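Local atomic coordinates of putative glycyl-glycine endopeptidase lytM (Ruminococcus gnavus, PDB entry 3NYY), a protein that probably acts as a membrane-attached metalloendopeptidase of the M23 family, whose members commonly cut peptide cross-links in bacterial cell walls. Residues F5-K10 and Q15-R20; Q28-Q33 and G38-L43; W88-Y93 and A167-Y172; N135-Y140 and H177-A182. One frame throughout, in Å; residues are numbered along the deposited sequence. Where two conformers were deposited one is given.

Interactions 1 and 2 both join helices that follow closely in the N-terminal helical part, yet interaction 1 is a surface contact of a salt bridge, an amide hydrogen bond and water, whereas interaction 2 is buried and backs its one cross-helix hydrogen bond with packed aliphatic groups. Interaction 3 ties the end of that helical part to a beta hairpin of the M23 peptidase part through one carboxylate, and meets interaction 2 at Trp-88 and Asn-89. Interaction 4, lying within the peptidase part about 37 Å from interaction 1 between centres, is a small surface contact of van der Waals touches and a bridging water.

Interaction 1. Residues F5-K10 and Q15-R20; sequences FQRLQK and QPDFRR. With SO4 (sulfate ion), chain E.
The backbones of helix 4-8 and helix 16-20 stay well apart, with Arg-7 and Gln-15 the nearest pair at 8.2 Å between CA atoms, and long side chains span the distance. Gln-15, at the N-cap position, runs out extended beyond CG (chi2 -176°), which carries its NE2 to Arg-7 O at 2.8 Å, that oxygen lying in the amide plane. Gln-15 OE1 rests 3.5 Å from Arg-7 CB and accepts from a water held by Arg-7 NH1. Arg-7 meets Asp-17 edge-on: NH1 reaches Asp-17 OD2 at 2.8 Å on its anti lone pair, the guanidinium and carboxylate planes 19° apart. A second water links Arg-7 NH2 to the same OD2. From above the carboxylate plane Arg-20 NH2 comes to Asp-17 OD1 at 3.1 Å. With an alanine at Asp-17, both arginines would probably lose their shared counter-charge, the Arg-7 guanidinium being held less firmly, chiefly by Val-2 O and water. Arg-19 NH1, its chain bent at chi3, bonds sulfate O1 at 2.8 Å; Arg-117 NH2 also bonds this ion, probably from the crystallisation liquor. Flanked by two arginines, the carboxylate is likely to stay ionised; a salt bridge, an amide hydrogen bond and water join the helices.

Interaction 2. Residues Q28-Q33 and G38-L43; sequences QVYLKQ and GRDVGL
Asp-40 OD1 is gripped side-on by two nitrogens of Arg-39, its neighbour in sequence, while OD2 of the same carboxylate takes the hydroxyl of Tyr-30 across the contact. Arg-39 NE stands 2.9 Å from Asp-40 OD1 and Arg-39 NH2 2.8 Å from the same oxygen, which lies in the guanidinium plane. NH2 uses the syn lone pair of OD1, while NE arrives almost in line with the C-O bond. On the other oxygen the phenol OH of Tyr-30 donates to Asp-40 OD2 at 2.6 Å, a short bond that comes in from above the carboxylate plane, 50° out of it. Together the hold on OD1 and the bond on OD2 limit the rotation of the carboxylate. Asp-40 OD2 lies at the edge of the tyrosine ring, in its plane and 3.4 Å from Tyr-30 CE2. The ring gets there with CG turned opposite the main-chain nitrogen (chi1 171°), and Phe-64 of helix 61-71 meets that ring at about 40°. One residue further along, the contact turns aliphatic: Leu-31 CD1 touches Val-41 CG2 at 4.0 Å, the two side chains crossing at about a right angle. Leu-31 CD2 lies 4.4 Å from Asp-40 CB, next to the polar pair. Trp-88 of helix 77-88 packs on both Leu-31 and Val-41 and closes the apolar side. Two consecutive helices joined by a short loop, with apolar residues turned to a third helix and a buried aspartate bridged to its neighbouring arginine, belong to the helical bundle of the LytM N-terminal domain.

Interaction 3. Residues W88-Y93 and A167-Y172; sequences WNDVKY and APTGAY
Hydrogen bonds from Thr-169 to Asp-90 carry this contact, both carboxylate oxygens serving one residue. The Thr-169 hydroxyl OG1 donates to Asp-90 OD1 at 2.7 Å, on the syn side and 20° out of the carboxylate plane. Alongside it, the Thr-169 backbone N donates to Asp-90 OD2 at 2.9 Å, using the syn lone pair with an N-H...O angle of 159°. The two donors face the same way because Thr-169 holds OG1 beside its own backbone N (chi1 -52°), and the carboxylate faces this pair with its open end. A water adds a third link, donating to Asp-90 OD2 at 2.7 Å and accepting from the backbone N of Ala-171.

The group being held is the tip of a beta hairpin between strands 162-166 and 172-178, built as a type I turn followed by a G1 beta bulge. Gly-170 N bonds Ala-167 O at 3.0 Å, and Ala-167 N bonds Ala-171 O at 2.8 Å. At the bulge position, a side chain on Gly-170 would jam against the carbonyl O of the residue before it. Were Asp-90 an alanine, the hydroxyl and backbone N-H of Thr-169 are likely to lose their acceptors, and the hairpin tip its hold on segment 88-93.

Van der Waals contacts fill in around the carboxylate. Asp-90 OD2 lies 3.3 Å from the methyl CB of Ala-167 and 3.4 Å from Pro-168 CD, whose ring nitrogen has no hydrogen to offer. Beyond Asp-90, Val-91 packs on Met-145 and on Val-237 of helix 235-240, while Lys-92 pairs with Met-145 through the backbone.

Interaction 4. Residues N135-Y140 and H177-A182; sequences NTPGYY and HLDSYA
Pro-137 and Gly-138 meet Asp-179 where two connections of the M23 beta fold run side by side: the loop entering strand 141-143 and the corner leading into strand 180-181. These are the outer strands of a small antiparallel sheet with 195-198 between them. The chains come closest at Gly-138 and Asp-179, 5.6 Å between CA atoms.

Van der Waals touches make up the direct contact. Asp-179 holds CG anti to its backbone N (chi1 -173°), which swings the carboxylate toward the loop. Asp-179 OD1 lies 3.7 Å from Pro-137 CB, and Asp-179 CB is likewise 3.7 Å from Gly-138 N. The absence of a side chain at Gly-138 matters here, since a CB would stand only 3.0 Å from Asp-179 OD2; its positive phi also suits a glycine. Gly-138 and Tyr-140 are held by backbone hydrogen bonds to Met-199, while at the corner itself the His-177 ring meets those of His-216 and Phe-213.

The polar link is indirect. One water donates to Asp-179 OD2 at 2.7 Å and, weakly, to Pro-137 O at 3.3 Å.

Interaction 1. Residues F5-K10 and Q15-R20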
# COMPACT_ATOMS: atom_id res chain seq x y z
N PHE A 5 -32.06 -4.64 7.23
CA PHE A 5 -32.94 -5.76 7.51
C PHE A 5 -32.78 -6.89 6.48
O PHE A 5 -32.69 -8.06 6.82
CB PHE A 5 -34.42 -5.31 7.51
CG PHE A 5 -35.37 -6.43 7.67
CD1 PHE A 5 -35.70 -6.90 8.93
CD2 PHE A 5 -35.85 -7.11 6.57
CE1 PHE A 5 -36.55 -7.97 9.10
CE2 PHE A 5 -36.71 -8.20 6.72
CZ PHE A 5 -37.05 -8.66 8.00
N GLN A 6 -32.78 -6.53 5.21
CA GLN A 6 -32.67 -7.55 4.15
C GLN A 6 -31.32 -8.29 4.24
O GLN A 6 -31.27 -9.49 4.03
CB GLN A 6 -32.86 -6.91 2.77
CG GLN A 6 -34.31 -6.53 2.51
CD GLN A 6 -34.52 -5.70 1.26
OE1 GLN A 6 -33.78 -4.75 0.97
NE2 GLN A 6 -35.63 -5.95 0.60
N ARG A 7 -30.27 -7.56 4.58
CA ARG A 7 -28.93 -8.12 4.61
C ARG A 7 -28.86 -9.10 5.76
O ARG A 7 -28.21 -10.12 5.65
CB ARG A 7 -27.88 -7.04 4.72
CG ARG A 7 -27.73 -6.21 3.48
CD ARG A 7 -26.95 -4.96 3.80
NE ARG A 7 -27.05 -3.99 2.72
CZ ARG A 7 -26.15 -3.76 1.76
NH1 ARG A 7 -24.96 -4.36 1.74
NH2 ARG A 7 -26.40 -2.86 0.85
N LEU A 8 -29.57 -8.81 6.83
CA LEU A 8 -29.49 -9.59 8.04
C LEU A 8 -30.25 -10.92 7.87
O LEU A 8 -30.03 -11.83 8.66
CB LEU A 8 -29.98 -8.77 9.23
CG LEU A 8 -29.72 -9.25 10.62
CD1 LEU A 8 -28.19 -9.23 10.84
CD2 LEU A 8 -30.47 -8.35 11.62
N GLN A 9 -31.06 -11.07 6.82
CA GLN A 9 -31.84 -12.31 6.57
C GLN A 9 -31.02 -13.41 5.94
O GLN A 9 -31.47 -14.54 5.88
CB GLN A 9 -33.07 -12.06 5.67
CG GLN A 9 -33.98 -10.93 6.15
CD GLN A 9 -34.31 -11.03 7.60
OE1 GLN A 9 -34.96 -11.99 8.03
NE2 GLN A 9 -33.87 -10.05 8.39
N LYS A 10 -29.82 -13.07 5.45
CA LYS A 10 -28.90 -14.06 4.85
C LYS A 10 -27.58 -14.05 5.65
O LYS A 10 -27.25 -13.06 6.29
CB LYS A 10 -28.58 -13.67 3.40
CG LYS A 10 -29.76 -13.64 2.44
CD LYS A 10 -30.17 -15.05 2.00
CE LYS A 10 -31.29 -15.01 0.97
NZ LYS A 10 -32.56 -14.41 1.51
N GLN A 15 -21.18 -11.77 2.33
CA GLN A 15 -21.68 -10.60 1.60
C GLN A 15 -20.50 -9.68 1.29
O GLN A 15 -19.73 -9.32 2.18
CB GLN A 15 -22.76 -9.86 2.39
CG GLN A 15 -23.97 -10.78 2.70
CD GLN A 15 -25.14 -10.09 3.42
OE1 GLN A 15 -25.27 -8.88 3.39
NE2 GLN A 15 -25.95 -10.88 4.13
N PRO A 16 -20.36 -9.28 0.02
CA PRO A 16 -19.20 -8.46 -0.35
C PRO A 16 -19.02 -7.18 0.48
O PRO A 16 -17.87 -6.84 0.82
CB PRO A 16 -19.50 -8.10 -1.79
CG PRO A 16 -20.24 -9.29 -2.30
CD PRO A 16 -21.12 -9.69 -1.16
N ASP A 17 -20.10 -6.47 0.83
CA ASP A 17 -19.93 -5.25 1.60
C ASP A 17 -19.45 -5.53 3.04
O ASP A 17 -18.69 -4.75 3.59
CB ASP A 17 -21.22 -4.42 1.66
CG ASP A 17 -21.59 -3.78 0.34
OD1 ASP A 17 -20.72 -3.59 -0.53
OD2 ASP A 17 -22.78 -3.46 0.17
N PHE A 18 -19.86 -6.65 3.64
CA PHE A 18 -19.31 -7.03 4.92
C PHE A 18 -17.82 -7.35 4.79
O PHE A 18 -16.99 -6.90 5.60
CB PHE A 18 -20.07 -8.21 5.52
CG PHE A 18 -19.51 -8.67 6.82
CD1 PHE A 18 -19.88 -8.02 8.01
CD2 PHE A 18 -18.57 -9.68 6.87
CE1 PHE A 18 -19.35 -8.45 9.23
CE2 PHE A 18 -18.02 -10.09 8.09
CZ PHE A 18 -18.41 -9.46 9.28
N ARG A 19 -17.47 -8.12 3.78
CA ARG A 19 -16.07 -8.50 3.62
C ARG A 19 -15.15 -7.31 3.45
O ARG A 19 -14.01 -7.32 3.92
CB ARG A 19 -15.88 -9.50 2.50
CG ARG A 19 -16.59 -10.79 2.72
CD ARG A 19 -16.45 -11.71 1.52
NE ARG A 19 -15.07 -12.18 1.37
CZ ARG A 19 -14.60 -12.90 0.36
NH1 ARG A 19 -15.39 -13.27 -0.66
NH2 ARG A 19 -13.32 -13.30 0.34
N ARG A 20 -15.68 -6.28 2.77
CA ARG A 20 -14.90 -5.06 2.54
C ARG A 20 -14.64 -4.21 3.79
O ARG A 20 -13.66 -3.48 3.85
CB ARG A 20 -15.57 -4.25 1.42
CG ARG A 20 -14.84 -2.93 1.05
CD ARG A 20 -15.37 -2.31 -0.24
NE ARG A 20 -16.83 -2.20 -0.23
CZ ARG A 20 -17.52 -1.15 0.17
NH1 ARG A 20 -16.92 -0.05 0.61
NH2 ARG A 20 -18.85 -1.21 0.17
S SO4 E . -14.65 -15.96 -3.56
O1 SO4 E . -14.46 -15.33 -2.26
O2 SO4 E . -13.90 -17.22 -3.57
O3 SO4 E . -16.09 -16.19 -3.77
O4 SO4 E . -14.16 -15.09 -4.63
O HOH W 1 -23.85 -6.54 3.41
O HOH W 2 -24.61 -2.76 -1.57

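Interaction 2. Residues Q28-Q33 and G38-L43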
# COMPACT_ATOMS: atom_id res chain seq x y z
N GLN A 28 -13.80 5.59 12.37
CA GLN A 28 -12.49 5.17 12.90
C GLN A 28 -12.13 5.91 14.19
O GLN A 28 -11.66 5.31 15.14
CB GLN A 28 -11.34 5.33 11.89
CG GLN A 28 -11.23 4.16 10.95
CD GLN A 28 -10.69 2.87 11.58
OE1 GLN A 28 -10.26 2.83 12.74
NE2 GLN A 28 -10.68 1.82 10.78
N VAL A 29 -12.40 7.21 14.23
CA VAL A 29 -12.15 7.97 15.43
C VAL A 29 -13.03 7.45 16.56
O VAL A 29 -12.56 7.24 17.68
CB VAL A 29 -12.43 9.48 15.21
CG1 VAL A 29 -12.38 10.26 16.55
CG2 VAL A 29 -11.46 10.09 14.16
N TYR A 30 -14.30 7.17 16.25
CA TYR A 30 -15.23 6.71 17.28
C TYR A 30 -14.80 5.37 17.83
O TYR A 30 -14.84 5.14 19.04
CB TYR A 30 -16.68 6.68 16.76
CG TYR A 30 -17.58 6.01 17.77
CD1 TYR A 30 -18.16 6.72 18.81
CD2 TYR A 30 -17.77 4.64 17.71
CE1 TYR A 30 -18.95 6.04 19.76
CE2 TYR A 30 -18.48 3.98 18.63
CZ TYR A 30 -19.09 4.67 19.63
OH TYR A 30 -19.82 3.91 20.53
N LEU A 31 -14.40 4.46 16.95
CA LEU A 31 -14.10 3.07 17.35
C LEU A 31 -12.94 2.96 18.33
O LEU A 31 -12.97 2.10 19.20
CB LEU A 31 -13.90 2.19 16.11
CG LEU A 31 -15.20 1.86 15.39
CD1 LEU A 31 -14.88 1.20 14.00
CD2 LEU A 31 -16.13 0.94 16.22
N LYS A 32 -11.99 3.87 18.25
CA LYS A 32 -10.85 3.84 19.18
C LYS A 32 -11.27 4.02 20.65
O LYS A 32 -10.51 3.62 21.55
CB LYS A 32 -9.85 4.93 18.88
CG LYS A 32 -9.25 4.91 17.47
CD LYS A 32 -8.08 3.97 17.29
CE LYS A 32 -7.08 4.57 16.26
NZ LYS A 32 -7.67 4.81 14.89
N GLN A 33 -12.43 4.63 20.88
CA GLN A 33 -12.92 4.87 22.24
C GLN A 33 -14.09 3.98 22.63
O GLN A 33 -14.65 4.12 23.72
CB GLN A 33 -13.29 6.35 22.40
CG GLN A 33 -12.13 7.28 22.06
CD GLN A 33 -10.86 6.91 22.79
OE1 GLN A 33 -10.84 6.79 24.01
NE2 GLN A 33 -9.78 6.72 22.04
N GLY A 38 -16.88 -4.19 17.92
CA GLY A 38 -17.59 -5.09 17.01
C GLY A 38 -19.09 -4.79 16.99
O GLY A 38 -19.74 -4.70 15.92
N ARG A 39 -19.67 -4.61 18.16
CA ARG A 39 -21.08 -4.26 18.25
C ARG A 39 -21.36 -2.96 17.52
O ARG A 39 -22.34 -2.88 16.77
CB ARG A 39 -21.54 -4.11 19.70
CG ARG A 39 -23.03 -3.98 19.84
CD ARG A 39 -23.41 -3.44 21.22
NE ARG A 39 -23.11 -2.01 21.30
CZ ARG A 39 -23.57 -1.17 22.25
NH1 ARG A 39 -24.35 -1.62 23.21
NH2 ARG A 39 -23.28 0.13 22.18
N ASP A 40 -20.58 -1.93 17.81
CA ASP A 40 -20.86 -0.59 17.30
C ASP A 40 -20.64 -0.47 15.80
O ASP A 40 -21.46 0.12 15.10
CB ASP A 40 -20.08 0.46 18.08
CG ASP A 40 -20.56 0.59 19.52
OD1 ASP A 40 -21.60 -0.01 19.89
OD2 ASP A 40 -19.86 1.30 20.29
N VAL A 41 -19.60 -1.13 15.28
CA VAL A 41 -19.41 -1.14 13.81
C VAL A 41 -20.54 -1.93 13.13
O VAL A 41 -21.06 -1.55 12.07
CB VAL A 41 -17.99 -1.62 13.38
CG1 VAL A 41 -17.84 -3.18 13.45
CG2 VAL A 41 -17.65 -1.00 12.03
N GLY A 42 -20.98 -3.01 13.76
CA GLY A 42 -22.10 -3.79 13.27
C GLY A 42 -23.38 -2.97 13.21
O GLY A 42 -24.11 -3.05 12.23
N LEU A 43 -23.61 -2.18 14.25
CA LEU A 43 -24.78 -1.28 14.29
C LEU A 43 -24.70 -0.18 13.25
O LEU A 43 -25.69 0.18 12.63
CB LEU A 43 -24.96 -0.71 15.70
CG LEU A 43 -25.40 -1.77 16.72
CD1 LEU A 43 -25.21 -1.23 18.17
CD2 LEU A 43 -26.83 -2.24 16.50

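Interaction 3. Residues W88-Y93 and A167-Y172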
# COMPACT_ATOMS: atom_id res chain seq x y z
N TRP A 88 -13.23 -7.69 15.43
CA TRP A 88 -12.87 -6.43 16.10
C TRP A 88 -12.50 -6.60 17.57
O TRP A 88 -11.60 -5.91 18.03
CB TRP A 88 -13.98 -5.37 15.98
CG TRP A 88 -14.10 -4.87 14.59
CD1 TRP A 88 -14.73 -5.49 13.57
CD2 TRP A 88 -13.51 -3.67 14.06
NE1 TRP A 88 -14.58 -4.73 12.40
CE2 TRP A 88 -13.84 -3.62 12.69
CE3 TRP A 88 -12.74 -2.65 14.60
CZ2 TRP A 88 -13.43 -2.59 11.87
CZ3 TRP A 88 -12.37 -1.57 13.77
CH2 TRP A 88 -12.69 -1.56 12.42
N ASN A 89 -13.18 -7.48 18.31
CA ASN A 89 -13.11 -7.41 19.77
C ASN A 89 -11.92 -8.07 20.45
O ASN A 89 -11.64 -7.78 21.64
CB ASN A 89 -14.42 -7.91 20.39
CG ASN A 89 -15.54 -6.90 20.28
OD1 ASN A 89 -15.61 -6.14 19.32
ND2 ASN A 89 -16.41 -6.89 21.29
N ASP A 90 -11.24 -8.98 19.74
CA ASP A 90 -10.10 -9.70 20.28
C ASP A 90 -8.76 -9.01 20.02
O ASP A 90 -7.74 -9.44 20.59
CB ASP A 90 -10.01 -11.16 19.79
CG ASP A 90 -11.20 -12.01 20.20
OD1 ASP A 90 -11.96 -11.65 21.15
OD2 ASP A 90 -11.37 -13.08 19.56
N VAL A 91 -8.73 -7.98 19.18
CA VAL A 91 -7.49 -7.32 18.80
C VAL A 91 -7.06 -6.38 19.90
O VAL A 91 -7.71 -5.34 20.14
CB VAL A 91 -7.65 -6.59 17.46
CG1 VAL A 91 -6.43 -5.72 17.10
CG2 VAL A 91 -7.91 -7.69 16.32
N LYS A 92 -5.94 -6.73 20.52
CA LYS A 92 -5.29 -5.91 21.56
C LYS A 92 -4.10 -5.12 21.01
O LYS A 92 -3.86 -4.00 21.44
CB LYS A 92 -4.77 -6.85 22.68
CG LYS A 92 -4.12 -6.12 23.83
CD LYS A 92 -3.85 -7.00 25.06
CE LYS A 92 -3.25 -6.12 26.15
NZ LYS A 92 -2.71 -7.00 27.24
N TYR A 93 -3.40 -5.68 20.02
CA TYR A 93 -2.20 -5.07 19.46
C TYR A 93 -2.14 -5.14 17.93
O TYR A 93 -2.66 -6.08 17.31
CB TYR A 93 -0.96 -5.77 20.01
CG TYR A 93 -0.66 -5.58 21.45
CD1 TYR A 93 -0.29 -4.33 21.94
CD2 TYR A 93 -0.67 -6.67 22.33
CE1 TYR A 93 0.03 -4.16 23.27
CE2 TYR A 93 -0.33 -6.51 23.65
CZ TYR A 93 0.00 -5.26 24.13
OH TYR A 93 0.39 -5.07 25.46
N ALA A 167 -8.60 -17.10 17.46
CA ALA A 167 -8.80 -16.15 18.56
C ALA A 167 -10.08 -16.58 19.31
O ALA A 167 -10.89 -17.32 18.75
CB ALA A 167 -8.90 -14.71 18.07
N PRO A 168 -10.24 -16.14 20.56
CA PRO A 168 -11.33 -16.70 21.39
C PRO A 168 -12.75 -16.48 20.87
O PRO A 168 -13.63 -17.30 21.11
CB PRO A 168 -11.15 -16.01 22.75
CG PRO A 168 -9.93 -15.22 22.69
CD PRO A 168 -9.35 -15.24 21.31
N THR A 169 -13.00 -15.36 20.18
CA THR A 169 -14.30 -15.05 19.61
C THR A 169 -14.56 -15.77 18.28
O THR A 169 -15.71 -15.77 17.80
CB THR A 169 -14.54 -13.52 19.54
OG1 THR A 169 -14.28 -12.96 20.84
CG2 THR A 169 -16.01 -13.19 19.15
N GLY A 170 -13.52 -16.41 17.73
CA GLY A 170 -13.68 -17.37 16.64
C GLY A 170 -13.00 -17.07 15.32
O GLY A 170 -13.02 -17.90 14.40
N ALA A 171 -12.41 -15.91 15.19
CA ALA A 171 -11.71 -15.60 13.96
C ALA A 171 -10.35 -16.28 13.89
O ALA A 171 -9.73 -16.60 14.90
CB ALA A 171 -11.54 -14.08 13.77
N TYR A 172 -9.91 -16.53 12.66
CA TYR A 172 -8.59 -17.11 12.39
C TYR A 172 -7.72 -15.97 11.85
O TYR A 172 -8.02 -15.39 10.80
CB TYR A 172 -8.75 -18.21 11.35
CG TYR A 172 -7.46 -18.89 10.95
CD1 TYR A 172 -6.75 -18.42 9.89
CD2 TYR A 172 -7.05 -20.07 11.52
CE1 TYR A 172 -5.57 -19.04 9.47
CE2 TYR A 172 -5.88 -20.70 11.09
CZ TYR A 172 -5.18 -20.19 10.05
OH TYR A 172 -4.02 -20.81 9.58
O HOH W 3 -12.01 -13.68 17.01

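Interaction 4. Residues N135-Y140 and H177-A182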
# COMPACT_ATOMS: atom_id res chain seq x y z
N ASN A 135 14.06 -3.18 4.22
CA ASN A 135 13.67 -4.36 3.42
C ASN A 135 14.66 -5.50 3.65
O ASN A 135 15.42 -5.89 2.77
CB ASN A 135 13.51 -3.98 1.92
CG ASN A 135 13.09 -5.13 1.03
OD1 ASN A 135 12.60 -6.15 1.49
ND2 ASN A 135 13.27 -4.94 -0.30
N THR A 136 14.65 -6.00 4.89
CA THR A 136 15.54 -7.08 5.27
C THR A 136 14.76 -8.08 6.12
O THR A 136 14.02 -7.68 7.01
CB THR A 136 16.80 -6.56 6.00
OG1 THR A 136 17.62 -7.66 6.42
CG2 THR A 136 16.43 -5.74 7.19
N PRO A 137 14.91 -9.38 5.81
CA PRO A 137 14.21 -10.38 6.58
C PRO A 137 14.81 -10.66 7.96
O PRO A 137 15.98 -10.39 8.19
CB PRO A 137 14.30 -11.61 5.70
CG PRO A 137 15.59 -11.51 5.06
CD PRO A 137 15.79 -10.02 4.80
N GLY A 138 14.00 -11.17 8.87
CA GLY A 138 14.50 -11.55 10.19
C GLY A 138 14.79 -10.39 11.13
O GLY A 138 15.57 -10.56 12.08
N TYR A 139 14.21 -9.24 10.86
CA TYR A 139 14.46 -8.01 11.60
C TYR A 139 13.24 -7.48 12.37
O TYR A 139 13.32 -7.26 13.57
CB TYR A 139 15.02 -6.94 10.67
CG TYR A 139 15.16 -5.59 11.32
CD1 TYR A 139 16.23 -5.31 12.18
CD2 TYR A 139 14.25 -4.60 11.07
CE1 TYR A 139 16.35 -4.06 12.78
CE2 TYR A 139 14.34 -3.36 11.67
CZ TYR A 139 15.41 -3.09 12.52
OH TYR A 139 15.48 -1.83 13.09
N TYR A 140 12.12 -7.29 11.67
CA TYR A 140 10.87 -6.89 12.31
C TYR A 140 10.22 -8.08 13.01
O TYR A 140 9.87 -9.07 12.36
CB TYR A 140 9.86 -6.34 11.30
CG TYR A 140 10.17 -5.03 10.67
CD1 TYR A 140 11.00 -4.97 9.55
CD2 TYR A 140 9.67 -3.86 11.21
CE1 TYR A 140 11.30 -3.75 8.96
CE2 TYR A 140 9.96 -2.63 10.63
CZ TYR A 140 10.76 -2.60 9.51
OH TYR A 140 11.02 -1.34 8.96
N HIS A 177 4.56 -15.28 5.15
CA HIS A 177 5.86 -14.90 4.57
C HIS A 177 6.96 -14.67 5.60
O HIS A 177 7.98 -14.04 5.28
CB HIS A 177 5.74 -13.70 3.62
CG HIS A 177 4.67 -13.88 2.60
ND1 HIS A 177 4.69 -14.92 1.70
CD2 HIS A 177 3.51 -13.21 2.38
CE1 HIS A 177 3.60 -14.87 0.95
NE2 HIS A 177 2.86 -13.86 1.35
N LEU A 178 6.77 -15.24 6.81
CA LEU A 178 7.72 -15.11 7.90
C LEU A 178 9.11 -15.68 7.51
O LEU A 178 9.21 -16.69 6.77
CB LEU A 178 7.23 -15.82 9.18
CG LEU A 178 5.88 -15.36 9.74
CD1 LEU A 178 5.46 -16.33 10.91
CD2 LEU A 178 5.98 -13.92 10.24
N ASP A 179 10.16 -15.11 8.09
CA ASP A 179 11.51 -15.62 7.87
C ASP A 179 11.76 -16.77 8.83
O ASP A 179 12.54 -17.70 8.55
CB ASP A 179 12.53 -14.51 8.10
CG ASP A 179 13.95 -14.93 7.74
OD1 ASP A 179 14.16 -15.26 6.54
OD2 ASP A 179 14.83 -14.93 8.66
N SER A 180 11.13 -16.69 9.99
CA SER A 180 11.29 -17.71 11.00
C SER A 180 10.15 -17.63 12.00
O SER A 180 9.41 -16.62 12.03
CB SER A 180 12.61 -17.51 11.73
OG SER A 180 12.57 -16.38 12.57
N TYR A 181 10.03 -18.68 12.82
CA TYR A 181 9.02 -18.78 13.86
C TYR A 181 9.57 -18.61 15.28
O TYR A 181 10.75 -18.94 15.56
CB TYR A 181 8.38 -20.13 13.82
CG TYR A 181 7.62 -20.48 12.56
CD1 TYR A 181 6.49 -19.81 12.19
CD2 TYR A 181 7.99 -21.56 11.80
CE1 TYR A 181 5.78 -20.19 11.10
CE2 TYR A 181 7.27 -21.95 10.69
CZ TYR A 181 6.16 -21.26 10.32
OH TYR A 181 5.44 -21.69 9.20
N ALA A 182 8.68 -18.15 16.16
CA ALA A 182 8.90 -18.24 17.60
C ALA A 182 8.80 -19.71 18.00
O ALA A 182 8.37 -20.55 17.17
CB ALA A 182 7.86 -17.39 18.32
O HOH W 4 17.13 -13.47 8.48